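Local coordinates for protein histone acetyltransferase HPA2 and related acetyltransferases (Corynebacterium glutamicum ATCC 13032, PDB 2QEC) that probably transfers an acyl group, most likely acetyl from acetyl-CoA as in other GNAT-fold N-acetyltransferases, to an acceptor that is not established, at residues A[124-129]-A[155-160]; A[21-26]-A[132-137]; A[7-12]-A[61-66]; A[178-183]-A[192-197]; A[55-60]-A[76-81]. The protein carries 1 engineered substitution. One frame throughout, in Å; residues are numbered along the deposited sequence.

How the interactions relate
All five contacts belong to one mixed sheet and the helices packed on it. Strand 126-133 serves interactions 1 and 2 at its two ends, whose centres lie about 24 Å apart on opposite sides of the chain's centre. Interactions 3 and 5 have centres about 9 Å apart and meet where Asn-62 N lies 2.9 Å from Trp-79 O. Strand 73-80 then joins interaction 5 to interaction 1, with Tyr-127 N 2.9 Å from Asp-80 O. Interaction 4 adds the outer hairpin, Ile-159 O lying 2.8 Å from Lys-197 N. No cofactor is bound, but strands 126-133 and 159-163 probably line the acetyl-CoA cleft, as in GNAT relatives.

Interaction 1. Residues A[124-129]-A[155-160]; sequences PHWYLY and GDEAIY. With EDO (1,2-ethanediol), chain F; EDO (1,2-ethanediol), chain J.
Trp-126 reaches Glu-157 along one edge of its indole, which can be followed from CB outward. Trp-126 CB lies 3.6 Å from Ala-158 O, with Ile-159 CG1 its apolar neighbour at 4.2 Å. CG stands anti to the carbonyl carbon, beside the backbone N (chi1 -67°). Trp-126 CD1 comes 3.4 Å from Ala-158 O, an atom near the ring plane. Trp-126 NE1 then donates to Glu-157 OE1 at 2.8 Å; the acceptor is 11° out of the indole plane and is met on its anti side. Farther round, CE2 and CZ2 keep only looser contact with the same oxygen. The backbones form parallel pairs, Trp-126 with Ile-159 and Tyr-127 with Tyr-160, joining the two strands of a beta-alpha-beta unit whose connection contains helix 142-154. Trp-126 N gives its hydrogen to Ala-158 O, Trp-126 O receives Tyr-160 N, and Leu-128 N closes on Tyr-160 O at 3.1 Å. On the other face of the sheet, Tyr-127 CD1 is 3.7 Å from Tyr-160 CD2. His-125 joins them in an aromatic cluster, its CD2 3.5 Å from Tyr-160 CB. Tyr-160 OH is hydrogen-bonded to Glu-162, while His-125 ND1 bonds to Phe-123 O and NE2 to His-120.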
# COMPACT_ATOMS: atom_id res chain seq x y z
N PRO A 124 5.69 -8.25 0.27
CA PRO A 124 6.84 -8.33 1.20
C PRO A 124 7.39 -6.97 1.54
O PRO A 124 7.48 -6.08 0.67
CB PRO A 124 7.88 -9.16 0.43
CG PRO A 124 7.07 -9.88 -0.65
CD PRO A 124 5.94 -8.97 -0.99
N HIS A 125 7.71 -6.78 2.82
CA HIS A 125 8.22 -5.51 3.25
C HIS A 125 8.93 -5.65 4.56
O HIS A 125 8.62 -6.54 5.36
CB HIS A 125 7.07 -4.49 3.43
CG HIS A 125 6.03 -4.90 4.43
ND1 HIS A 125 4.95 -5.69 4.09
CD2 HIS A 125 5.88 -4.61 5.75
CE1 HIS A 125 4.20 -5.90 5.16
NE2 HIS A 125 4.73 -5.24 6.18
N TRP A 126 9.83 -4.70 4.82
CA TRP A 126 10.34 -4.47 6.18
C TRP A 126 9.30 -3.69 6.99
O TRP A 126 8.54 -2.94 6.44
CB TRP A 126 11.62 -3.64 6.15
CG TRP A 126 12.78 -4.35 5.55
CD1 TRP A 126 13.01 -4.59 4.21
CD2 TRP A 126 13.83 -4.96 6.25
NE1 TRP A 126 14.17 -5.30 4.05
CE2 TRP A 126 14.71 -5.51 5.30
CE3 TRP A 126 14.17 -5.03 7.64
CZ2 TRP A 126 15.89 -6.15 5.68
CZ3 TRP A 126 15.32 -5.68 7.99
CH2 TRP A 126 16.17 -6.22 7.02
N TYR A 127 9.26 -3.88 8.31
CA TYR A 127 8.39 -3.09 9.18
C TYR A 127 9.24 -2.44 10.22
O TYR A 127 9.88 -3.15 10.94
CB TYR A 127 7.37 -4.01 9.87
CG TYR A 127 6.47 -3.41 10.94
CD1 TYR A 127 5.93 -2.14 10.82
CD2 TYR A 127 6.14 -4.15 12.08
CE1 TYR A 127 5.11 -1.62 11.78
CE2 TYR A 127 5.31 -3.64 13.03
CZ TYR A 127 4.79 -2.38 12.87
OH TYR A 127 3.98 -1.86 13.84
N LEU A 128 9.18 -1.12 10.30
CA LEU A 128 9.75 -0.37 11.41
C LEU A 128 8.71 -0.26 12.49
O LEU A 128 7.76 0.53 12.35
CB LEU A 128 10.21 1.00 10.94
CG LEU A 128 10.75 1.87 12.08
CD1 LEU A 128 11.86 1.15 12.83
CD2 LEU A 128 11.17 3.21 11.52
N TYR A 129 8.88 -1.06 13.55
CA TYR A 129 7.93 -1.21 14.65
C TYR A 129 8.03 -0.03 15.57
O TYR A 129 7.03 0.64 15.89
CB TYR A 129 8.12 -2.54 15.39
CG TYR A 129 7.50 -2.65 16.77
CD1 TYR A 129 6.14 -2.38 16.98
CD2 TYR A 129 8.25 -3.01 17.87
CE1 TYR A 129 5.58 -2.48 18.29
CE2 TYR A 129 7.68 -3.11 19.13
CZ TYR A 129 6.34 -2.83 19.32
OH TYR A 129 5.81 -2.94 20.60
N GLY A 155 17.59 -1.50 1.41
CA GLY A 155 17.99 -1.36 -0.01
C GLY A 155 16.85 -1.22 -0.96
O GLY A 155 16.08 -0.29 -0.86
N ASP A 156 16.74 -2.18 -1.89
CA ASP A 156 15.68 -2.26 -2.91
C ASP A 156 14.32 -2.70 -2.43
O ASP A 156 13.36 -2.71 -3.23
CB ASP A 156 16.08 -3.28 -4.00
CG ASP A 156 16.98 -2.69 -5.01
OD1 ASP A 156 17.31 -1.49 -4.81
OD2 ASP A 156 17.36 -3.42 -5.97
N GLU A 157 14.24 -3.13 -1.18
CA GLU A 157 13.02 -3.67 -0.66
C GLU A 157 12.15 -2.55 -0.06
O GLU A 157 12.64 -1.46 0.29
CB GLU A 157 13.35 -4.79 0.35
CG GLU A 157 14.13 -5.97 -0.32
CD GLU A 157 14.77 -6.96 0.65
OE1 GLU A 157 15.09 -6.62 1.81
OE2 GLU A 157 15.03 -8.10 0.20
N ALA A 158 10.89 -2.88 0.12
CA ALA A 158 9.86 -2.00 0.68
C ALA A 158 9.91 -1.92 2.21
O ALA A 158 10.36 -2.83 2.88
CB ALA A 158 8.51 -2.49 0.23
N ILE A 159 9.42 -0.81 2.74
CA ILE A 159 9.29 -0.59 4.16
C ILE A 159 7.87 -0.04 4.46
O ILE A 159 7.42 0.89 3.81
CB ILE A 159 10.32 0.41 4.66
CG1 ILE A 159 11.71 0.06 4.13
CG2 ILE A 159 10.30 0.43 6.21
CD1 ILE A 159 12.85 1.03 4.63
N TYR A 160 7.22 -0.61 5.48
CA TYR A 160 5.98 -0.10 6.10
C TYR A 160 6.26 0.48 7.50
O TYR A 160 7.09 -0.05 8.23
CB TYR A 160 4.96 -1.27 6.18
CG TYR A 160 3.63 -0.96 6.85
CD1 TYR A 160 2.63 -0.35 6.17
CD2 TYR A 160 3.42 -1.25 8.20
CE1 TYR A 160 1.39 -0.04 6.79
CE2 TYR A 160 2.22 -0.94 8.84
CZ TYR A 160 1.19 -0.35 8.09
OH TYR A 160 -0.02 -0.03 8.68
C1 EDO F . 14.12 0.54 1.23
O1 EDO F . 13.18 1.51 0.80
C2 EDO F . 15.48 1.09 1.63
O2 EDO F . 16.01 2.08 0.75
C1 EDO J . 17.74 -5.68 -0.47
O1 EDO J . 18.39 -5.62 0.80
C2 EDO J . 18.68 -5.37 -1.61
O2 EDO J . 18.68 -3.98 -1.96
O HOH W 1 10.14 -5.64 -0.07

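Interaction 2. Residues A[21-26]-A[132-137]; sequences LVEAFA and ATSSSA. With EDO (1,2-ethanediol), chain G.
Glu-23 stretches from its helix to Ser-135, while Ala-24, one residue on, presses its methyl against that of Ala-132. The glutamate is extended, CG anti to the backbone N (chi1 -176°) and CD anti to CA, and its OE1 oxygen meets the serine. Ser-135 N donates to Glu-23 OE1 at 2.6 Å with an N-H...O angle of 165°, approaching from the syn side but 33° out of the carboxylate plane. Ser-135 OG adds a weak bond to Glu-23 OE1 at 2.8 Å, so one carboxylate atom receives both donors of a single residue. The other oxygen, OE2, takes a hydrogen from a water that in turn accepts from Ser-136 N. This polar grip lies just beyond strand 126-133, where the chain leaves the sheet in a short 3-10 turn at 135-136 and leads into the loop that in GNAT relatives binds the pyrophosphate of acetyl-CoA, and probably does so here. Helix 14-25 packs across the strand's end. The apolar half centres on Ala-132 CB, which points toward the helix. Ala-24 CB lies 3.6 Å from Ala-132 CB, Leu-21 CD2 reaches the same methyl at 4.0 Å, and Phe-25 CE2 stands 3.8 Å away, its ring set obliquely. Ala-24 CB also sits over the centre of one face of the Phe-25 ring, 4.1 Å above its plane, while Leu-21 CD2 lies at the ring's edge.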
# COMPACT_ATOMS: atom_id res chain seq x y z
N LEU A 21 13.41 1.97 25.67
CA LEU A 21 12.03 1.84 25.21
C LEU A 21 11.00 2.32 26.25
O LEU A 21 10.05 3.02 25.93
CB LEU A 21 11.77 0.39 24.82
CG LEU A 21 12.50 -0.08 23.57
CD1 LEU A 21 12.59 -1.62 23.48
CD2 LEU A 21 11.88 0.49 22.36
N VAL A 22 11.20 1.91 27.49
CA VAL A 22 10.30 2.26 28.58
C VAL A 22 10.30 3.78 28.80
O VAL A 22 9.25 4.38 28.96
CB VAL A 22 10.68 1.52 29.87
CG1 VAL A 22 9.89 2.06 31.06
CG2 VAL A 22 10.45 0.01 29.70
N GLU A 23 11.49 4.38 28.84
CA GLU A 23 11.60 5.82 29.05
C GLU A 23 10.91 6.52 27.92
O GLU A 23 10.16 7.44 28.14
CB GLU A 23 13.06 6.26 29.16
CG GLU A 23 13.22 7.74 29.48
CD GLU A 23 14.60 8.26 29.20
OE1 GLU A 23 14.92 8.47 28.02
OE2 GLU A 23 15.37 8.48 30.16
N ALA A 24 11.12 6.06 26.69
CA ALA A 24 10.54 6.73 25.56
C ALA A 24 9.00 6.60 25.59
O ALA A 24 8.28 7.53 25.29
CB ALA A 24 11.10 6.18 24.26
N PHE A 25 8.48 5.43 25.97
CA PHE A 25 7.07 5.14 25.72
C PHE A 25 6.20 5.08 26.98
O PHE A 25 5.04 4.73 26.89
CB PHE A 25 6.96 3.88 24.87
CG PHE A 25 7.56 4.03 23.49
CD1 PHE A 25 7.15 5.07 22.65
CD2 PHE A 25 8.55 3.17 23.05
CE1 PHE A 25 7.73 5.23 21.40
CE2 PHE A 25 9.12 3.33 21.81
CZ PHE A 25 8.72 4.35 20.98
N ALA A 26 6.77 5.43 28.14
CA ALA A 26 6.07 5.31 29.40
C ALA A 26 4.75 6.06 29.41
O ALA A 26 3.82 5.66 30.10
CB ALA A 26 6.95 5.81 30.54
N ALA A 132 13.06 4.67 19.27
CA ALA A 132 13.04 5.36 20.49
C ALA A 132 14.38 6.00 20.74
O ALA A 132 15.42 5.41 20.42
CB ALA A 132 12.72 4.37 21.62
N THR A 133 14.33 7.20 21.31
CA THR A 133 15.49 8.04 21.63
C THR A 133 15.45 8.31 23.12
O THR A 133 14.39 8.63 23.66
CB THR A 133 15.38 9.41 20.91
OG1 THR A 133 15.44 9.19 19.49
CG2 THR A 133 16.49 10.38 21.29
N SER A 134 16.60 8.24 23.78
CA SER A 134 16.68 8.63 25.19
C SER A 134 16.35 10.11 25.37
O SER A 134 16.66 10.93 24.51
CB SER A 134 18.08 8.38 25.80
OG SER A 134 18.39 7.03 25.70
N SER A 135 15.74 10.45 26.50
CA SER A 135 15.35 11.83 26.78
C SER A 135 16.58 12.73 26.76
O SER A 135 16.59 13.81 26.14
CB SER A 135 14.67 11.94 28.16
OG SER A 135 13.63 10.98 28.27
N SER A 136 17.62 12.24 27.44
CA SER A 136 18.91 12.90 27.47
C SER A 136 19.51 13.18 26.09
O SER A 136 20.34 14.07 25.97
CB SER A 136 19.90 12.06 28.29
OG SER A 136 20.26 10.88 27.59
N ALA A 137 19.10 12.46 25.05
CA ALA A 137 19.73 12.58 23.73
C ALA A 137 18.78 13.18 22.71
O ALA A 137 19.01 13.06 21.53
CB ALA A 137 20.22 11.21 23.26
C1 EDO G . 12.84 9.47 15.96
O1 EDO G . 12.12 9.44 14.71
C2 EDO G . 11.98 9.14 17.20
O2 EDO G . 12.79 8.83 18.36
O HOH W 2 17.43 9.88 29.20

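Interaction 3. Residues A[7-12]-A[61-66]; sequences LPATQA and GNIDVA. With EDO (1,2-ethanediol), chain H; EDO (1,2-ethanediol), chain C.
Leu-7 and Val-65 form an antiparallel hydrogen-bonded pair, followed by the non-hydrogen-bonded pair Pro-8 with Asp-64, whose CA atoms are 4.5 Å apart. Strand 5-8 is thereby joined, as an outermost strand of this chain, to strand 61-67 in the mixed sheet of this GNAT-family fold. Leu-7 N donates to Val-65 O at 3.1 Å, and Val-65 N returns a bond of 2.8 Å to Leu-7 O with an N-H...O angle of 173°. Past the end of the strand, Ala-9 N donates to Ile-63 O, though the place of that oxygen is less sure.

Among the side chains, Ala-9 CB is directed toward the neighbouring strand and touches two branched residues. Ile-63 CG2, anti to its backbone N, meets Ala-9 CB at 3.7 Å; Val-65 CG1 approaches Ala-9 CB at 4.2 Å. Ile-17 of helix 14-25 packs on Ala-9, Ile-63 and Val-65, placing this small apolar group against that helix. Pro-8 and Asp-64 diverge instead. Asp-64 has a salt bridge through OD1 to Arg-153, which ties the strand to helix 142-154. An ethanediol, probably from the crystallisation liquor, is modelled beside the proline, but its placement is doubtful. Val-65 CG2 takes the position between backbone N and carbonyl carbon and comes 3.5 Å from Leu-7 O.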
# COMPACT_ATOMS: atom_id res chain seq x y z
N LEU A 7 24.67 0.26 15.05
CA LEU A 7 25.05 -1.14 14.87
C LEU A 7 23.98 -2.08 15.43
O LEU A 7 23.11 -1.67 16.25
CB LEU A 7 26.35 -1.47 15.58
CG LEU A 7 27.61 -0.71 15.15
CD1 LEU A 7 28.72 -0.91 16.15
CD2 LEU A 7 28.09 -1.17 13.81
N PRO A 8 24.03 -3.34 15.00
CA PRO A 8 23.15 -4.32 15.64
C PRO A 8 23.45 -4.46 17.12
O PRO A 8 24.61 -4.31 17.55
CB PRO A 8 23.46 -5.62 14.86
CG PRO A 8 24.02 -5.16 13.53
CD PRO A 8 24.82 -3.95 13.91
N ALA A 9 22.39 -4.70 17.90
CA ALA A 9 22.51 -4.95 19.33
C ALA A 9 23.13 -6.30 19.57
O ALA A 9 23.03 -7.20 18.75
CB ALA A 9 21.14 -4.91 19.98
N THR A 10 23.72 -6.44 20.75
CA THR A 10 24.15 -7.73 21.23
C THR A 10 23.34 -8.03 22.49
O THR A 10 22.65 -7.16 23.06
CB THR A 10 25.66 -7.77 21.58
OG1 THR A 10 25.87 -7.00 22.74
CG2 THR A 10 26.49 -7.19 20.49
N GLN A 11 23.36 -9.28 22.91
CA GLN A 11 22.53 -9.70 24.03
C GLN A 11 22.80 -8.92 25.29
O GLN A 11 21.86 -8.58 26.01
CB GLN A 11 22.70 -11.19 24.30
CG GLN A 11 21.45 -11.80 24.89
CD GLN A 11 21.29 -13.24 24.51
OE1 GLN A 11 22.03 -14.11 24.99
NE2 GLN A 11 20.34 -13.51 23.62
N ALA A 12 24.06 -8.58 25.52
CA ALA A 12 24.49 -7.81 26.71
C ALA A 12 23.79 -6.44 26.81
O ALA A 12 23.66 -5.85 27.90
CB ALA A 12 25.95 -7.60 26.66
N GLY A 61 14.15 -10.79 13.81
CA GLY A 61 14.10 -9.43 13.31
C GLY A 61 15.46 -8.77 13.32
O GLY A 61 16.49 -9.43 13.20
N ASN A 62 15.45 -7.45 13.41
CA ASN A 62 16.67 -6.64 13.64
C ASN A 62 16.45 -5.63 14.76
O ASN A 62 15.48 -4.88 14.77
CB ASN A 62 17.09 -5.87 12.37
CG ASN A 62 17.71 -6.78 11.29
OD1 ASN A 62 17.00 -7.34 10.50
ND2 ASN A 62 19.06 -6.92 11.31
N ILE A 63 17.44 -5.55 15.65
CA ILE A 63 17.50 -4.56 16.70
C ILE A 63 18.76 -3.74 16.47
O ILE A 63 19.87 -4.28 16.46
CB ILE A 63 17.57 -5.24 18.09
CG1 ILE A 63 16.40 -6.22 18.26
CG2 ILE A 63 17.60 -4.19 19.22
CD1 ILE A 63 16.57 -7.14 19.52
N ASP A 64 18.56 -2.46 16.20
CA ASP A 64 19.67 -1.52 16.00
C ASP A 64 19.79 -0.64 17.23
O ASP A 64 18.79 -0.23 17.82
CB ASP A 64 19.41 -0.66 14.76
CG ASP A 64 19.43 -1.46 13.47
OD1 ASP A 64 20.04 -2.56 13.42
OD2 ASP A 64 18.89 -0.91 12.47
N VAL A 65 21.03 -0.32 17.62
CA VAL A 65 21.25 0.67 18.64
C VAL A 65 22.13 1.78 18.11
O VAL A 65 23.04 1.54 17.32
CB VAL A 65 21.96 0.11 19.92
CG1 VAL A 65 21.04 -0.79 20.67
CG2 VAL A 65 23.26 -0.62 19.61
N ALA A 66 21.88 2.98 18.63
CA ALA A 66 22.69 4.17 18.41
C ALA A 66 23.42 4.47 19.71
O ALA A 66 22.80 4.46 20.75
CB ALA A 66 21.78 5.33 18.08
C1 EDO H . 20.15 -5.63 14.06
O1 EDO H . 20.56 -5.14 12.81
C2 EDO H . 20.16 -7.13 14.22
O2 EDO H . 19.60 -7.44 15.49
C1 EDO C . 19.75 -8.66 18.26
O1 EDO C . 20.79 -7.94 17.56
C2 EDO C . 19.84 -10.16 17.93
O2 EDO C . 20.36 -10.88 19.05

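Interaction 4. Residues A[178-183]-A[192-197]; sequences VPLGYI and ELAMWK. With EDO (1,2-ethanediol), chain F.
A beta hairpin of strands 178-183 and 192-197 closes one margin of the chain's sheet, and Leu-180 and Tyr-182 meet the second strand in different ways. Val-178 and Trp-196 exchange backbone bonds; Val-178 N lies 44° above the carbonyl plane of Trp-196 O. Leu-180 N then donates to Ala-194 O at 2.9 Å, and Gly-181 N adds a weak bond to that oxygen at 3.4 Å. Two residues thus face Ala-194, a classic beta bulge that shifts the register by one. Beyond it, Leu-193 CD1 stands over the centre of the Tyr-182 ring, 3.9 Å from the centroid and 7° off the normal, a CH-pi contact. Leu-193 CB touches Tyr-182 CE1 at 3.8 Å. From the bulge, the side chains of Leu-180 and Trp-196 cross obliquely, Leu-180 CG to Trp-196 CB 4.0 Å. The indole continues away from this strand, and its NE1 is hydrogen-bonded to Pro-179 O of the second subunit, with the reciprocal bond also present.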
# COMPACT_ATOMS: atom_id res chain seq x y z
N VAL A 178 5.74 7.19 1.08
CA VAL A 178 4.51 7.84 0.62
C VAL A 178 3.35 7.45 1.55
O VAL A 178 3.39 6.39 2.18
CB VAL A 178 4.14 7.48 -0.84
CG1 VAL A 178 5.24 7.89 -1.81
CG2 VAL A 178 3.80 6.03 -0.97
N PRO A 179 2.31 8.33 1.68
CA PRO A 179 1.22 7.92 2.56
C PRO A 179 0.36 6.80 1.95
O PRO A 179 0.12 6.79 0.75
CB PRO A 179 0.37 9.20 2.72
CG PRO A 179 0.73 10.08 1.54
CD PRO A 179 2.16 9.72 1.19
N LEU A 180 -0.13 5.92 2.81
CA LEU A 180 -1.19 4.97 2.47
C LEU A 180 -2.52 5.54 2.99
O LEU A 180 -3.45 5.72 2.24
CB LEU A 180 -0.87 3.62 3.10
CG LEU A 180 0.33 2.85 2.54
CD1 LEU A 180 0.61 1.61 3.40
CD2 LEU A 180 0.04 2.36 1.13
N GLY A 181 -2.59 5.86 4.26
CA GLY A 181 -3.78 6.52 4.82
C GLY A 181 -3.81 6.36 6.32
O GLY A 181 -2.88 5.80 6.90
N TYR A 182 -4.85 6.88 6.96
CA TYR A 182 -4.96 6.81 8.42
C TYR A 182 -5.61 5.50 8.85
O TYR A 182 -6.55 5.02 8.22
CB TYR A 182 -5.72 8.02 8.98
CG TYR A 182 -4.91 9.29 8.90
CD1 TYR A 182 -4.01 9.61 9.91
CD2 TYR A 182 -5.03 10.14 7.79
CE1 TYR A 182 -3.26 10.78 9.83
CE2 TYR A 182 -4.28 11.30 7.70
CZ TYR A 182 -3.42 11.62 8.71
OH TYR A 182 -2.67 12.76 8.62
N ILE A 183 -5.06 4.90 9.91
CA ILE A 183 -5.65 3.70 10.51
C ILE A 183 -6.65 4.14 11.59
O ILE A 183 -6.30 4.93 12.48
CB ILE A 183 -4.54 2.80 11.13
CG1 ILE A 183 -3.65 2.24 10.03
CG2 ILE A 183 -5.16 1.70 12.04
CD1 ILE A 183 -2.36 1.68 10.50
N GLU A 192 -3.04 6.95 13.42
CA GLU A 192 -1.70 6.82 12.84
C GLU A 192 -1.77 6.85 11.33
O GLU A 192 -2.72 6.35 10.75
CB GLU A 192 -1.04 5.54 13.31
CG GLU A 192 -0.93 5.50 14.85
CD GLU A 192 -0.09 4.35 15.35
OE1 GLU A 192 -0.29 3.23 14.86
OE2 GLU A 192 0.73 4.56 16.28
N LEU A 193 -0.78 7.47 10.71
CA LEU A 193 -0.69 7.54 9.25
C LEU A 193 0.23 6.40 8.76
O LEU A 193 1.43 6.45 8.95
CB LEU A 193 -0.14 8.89 8.80
CG LEU A 193 -0.07 9.06 7.26
CD1 LEU A 193 -1.37 8.81 6.59
CD2 LEU A 193 0.46 10.39 6.85
N ALA A 194 -0.37 5.36 8.18
CA ALA A 194 0.38 4.28 7.55
C ALA A 194 1.12 4.85 6.37
O ALA A 194 0.54 5.60 5.57
CB ALA A 194 -0.62 3.21 7.03
N MSE A 195 2.38 4.44 6.20
CA MSE A 195 3.20 4.90 5.09
C MSE A 195 4.01 3.74 4.50
O MSE A 195 4.22 2.73 5.15
CB MSE A 195 4.17 5.99 5.57
CG MSE A 195 3.48 7.11 6.32
SE MSE A 195 4.58 8.63 6.65
CE MSE A 195 4.22 9.31 5.06
N TRP A 196 4.46 3.94 3.26
CA TRP A 196 5.14 2.94 2.47
C TRP A 196 6.32 3.55 1.76
O TRP A 196 6.14 4.46 0.94
CB TRP A 196 4.15 2.47 1.40
CG TRP A 196 4.53 1.32 0.50
CD1 TRP A 196 4.79 1.39 -0.84
CD2 TRP A 196 4.61 -0.06 0.85
NE1 TRP A 196 5.03 0.14 -1.33
CE2 TRP A 196 4.93 -0.77 -0.32
CE3 TRP A 196 4.44 -0.76 2.05
CZ2 TRP A 196 5.08 -2.16 -0.33
CZ3 TRP A 196 4.60 -2.14 2.04
CH2 TRP A 196 4.90 -2.82 0.86
N LYS A 197 7.51 2.99 1.99
CA LYS A 197 8.65 3.26 1.10
C LYS A 197 8.70 2.16 0.05
O LYS A 197 8.89 0.98 0.38
CB LYS A 197 9.96 3.37 1.87
CG LYS A 197 11.14 3.62 0.96
CD LYS A 197 12.32 4.18 1.68
CE LYS A 197 13.46 4.56 0.73
NZ LYS A 197 13.81 3.54 -0.33
C1 EDO F . 14.12 0.54 1.23
O1 EDO F . 13.18 1.51 0.80
C2 EDO F . 15.48 1.09 1.63
O2 EDO F . 16.01 2.08 0.75
O HOH W 3 -4.65 4.48 14.66

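Interaction 5. Residues A[55-60]-A[76-81]; sequences KQYAVA and VALWDR
The Tyr-57 ring carries Leu-78 CB over the centre of one face and Gln-56 CG on the opposite face, offset toward the rim. The leucine contact is a CH-pi interaction, Leu-78 CB 4.0 Å from the Tyr-57 ring centroid and 11° off the normal; Gln-56 CG stands 4.0 Å above the plane. At the edge, near the ring plane, Trp-79 O comes 3.4 Å from Tyr-57 CD1. Tyr-57 CG is anti to the carbonyl carbon, beside the backbone N (chi1 -71°), and the ring's contacts run from helix 43-60 to strand 73-80, where its hydroxyl meets Asp-80. Tyr-57 OH donates to Asp-80 OD2 at 2.9 Å, on the syn side and 29° out of the carboxylate plane. Gln-56 NE2 makes a weak bond of 3.5 Å to the other oxygen, Asp-80 OD1. This joins the last turns of the helix to a central strand of the GNAT-fold sheet, and Tyr-129 of the adjoining strand meets the Tyr-57 ring nearly parallel. One firm donor, the phenol, and one weak donor, the amide, thus come from neighbouring helix residues to different oxygens of Asp-80, which would be expected to fix the rotation of its carboxylate.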
# COMPACT_ATOMS: atom_id res chain seq x y z
N LYS A 55 11.54 -12.80 22.16
CA LYS A 55 10.82 -13.81 21.38
C LYS A 55 10.52 -13.41 19.95
O LYS A 55 10.09 -14.24 19.17
CB LYS A 55 9.50 -14.16 22.09
CG LYS A 55 9.67 -14.81 23.46
CD LYS A 55 10.02 -16.29 23.35
CE LYS A 55 9.95 -17.01 24.70
NZ LYS A 55 9.75 -18.49 24.54
N GLN A 56 10.71 -12.15 19.59
CA GLN A 56 10.40 -11.71 18.23
C GLN A 56 11.58 -11.05 17.54
O GLN A 56 12.00 -11.49 16.47
CB GLN A 56 9.24 -10.74 18.27
CG GLN A 56 8.63 -10.40 16.94
CD GLN A 56 7.37 -9.56 17.11
OE1 GLN A 56 6.83 -9.43 18.22
NE2 GLN A 56 6.88 -9.01 16.00
N TYR A 57 12.11 -9.99 18.13
CA TYR A 57 13.07 -9.15 17.41
C TYR A 57 14.48 -9.71 17.44
O TYR A 57 15.20 -9.59 16.43
CB TYR A 57 12.97 -7.69 17.90
CG TYR A 57 11.70 -7.11 17.40
CD1 TYR A 57 11.57 -6.75 16.08
CD2 TYR A 57 10.58 -6.98 18.22
CE1 TYR A 57 10.39 -6.26 15.57
CE2 TYR A 57 9.40 -6.50 17.72
CZ TYR A 57 9.31 -6.13 16.39
OH TYR A 57 8.14 -5.65 15.89
N ALA A 58 14.86 -10.33 18.55
CA ALA A 58 16.18 -10.91 18.69
C ALA A 58 16.29 -12.10 17.77
O ALA A 58 17.31 -12.33 17.14
CB ALA A 58 16.42 -11.35 20.13
N VAL A 59 15.19 -12.82 17.71
CA VAL A 59 15.07 -14.08 17.00
C VAL A 59 15.01 -13.83 15.50
O VAL A 59 15.95 -14.13 14.78
CB VAL A 59 13.78 -14.79 17.47
CG1 VAL A 59 13.50 -16.07 16.65
CG2 VAL A 59 13.87 -15.09 18.99
N ALA A 60 13.92 -13.24 15.05
CA ALA A 60 13.63 -13.17 13.64
C ALA A 60 13.72 -11.78 13.04
O ALA A 60 13.39 -11.60 11.88
CB ALA A 60 12.24 -13.74 13.40
N VAL A 76 17.21 3.21 20.02
CA VAL A 76 16.98 1.85 19.57
C VAL A 76 15.88 1.85 18.51
O VAL A 76 14.93 2.66 18.57
CB VAL A 76 16.68 0.87 20.76
CG1 VAL A 76 15.38 1.21 21.50
CG2 VAL A 76 16.69 -0.58 20.31
N ALA A 77 16.04 0.98 17.51
CA ALA A 77 15.01 0.69 16.52
C ALA A 77 14.76 -0.83 16.38
O ALA A 77 15.70 -1.65 16.35
CB ALA A 77 15.36 1.32 15.19
N LEU A 78 13.47 -1.19 16.25
CA LEU A 78 13.04 -2.60 16.12
C LEU A 78 12.38 -2.74 14.77
O LEU A 78 11.47 -2.00 14.47
CB LEU A 78 12.05 -2.97 17.21
CG LEU A 78 12.61 -2.77 18.67
CD1 LEU A 78 11.53 -3.12 19.68
CD2 LEU A 78 13.75 -3.66 18.97
N TRP A 79 12.92 -3.67 13.98
CA TRP A 79 12.51 -3.95 12.62
C TRP A 79 12.13 -5.43 12.45
O TRP A 79 12.81 -6.34 12.99
CB TRP A 79 13.68 -3.65 11.71
CG TRP A 79 14.17 -2.22 11.63
CD1 TRP A 79 15.04 -1.59 12.49
CD2 TRP A 79 13.90 -1.30 10.59
NE1 TRP A 79 15.30 -0.33 12.04
CE2 TRP A 79 14.62 -0.13 10.87
CE3 TRP A 79 13.13 -1.36 9.42
CZ2 TRP A 79 14.55 0.99 10.06
CZ3 TRP A 79 13.08 -0.25 8.60
CH2 TRP A 79 13.80 0.91 8.92
N ASP A 80 11.06 -5.69 11.70
CA ASP A 80 10.73 -7.00 11.20
C ASP A 80 11.14 -7.06 9.74
O ASP A 80 10.97 -6.11 8.97
CB ASP A 80 9.22 -7.30 11.26
CG ASP A 80 8.71 -7.41 12.68
OD1 ASP A 80 9.00 -8.43 13.33
OD2 ASP A 80 8.02 -6.49 13.15
N ARG A 81 11.67 -8.22 9.36
CA ARG A 81 12.20 -8.47 8.04
C ARG A 81 11.09 -8.95 7.14
O ARG A 81 10.05 -9.42 7.62
CB ARG A 81 13.34 -9.53 8.14
CG ARG A 81 14.43 -9.11 9.11
CD ARG A 81 15.43 -10.25 9.43
NE ARG A 81 16.12 -10.65 8.21
CZ ARG A 81 17.25 -10.11 7.76
NH1 ARG A 81 17.90 -9.16 8.43
NH2 ARG A 81 17.75 -10.56 6.61
O HOH W 4 11.36 -10.51 11.11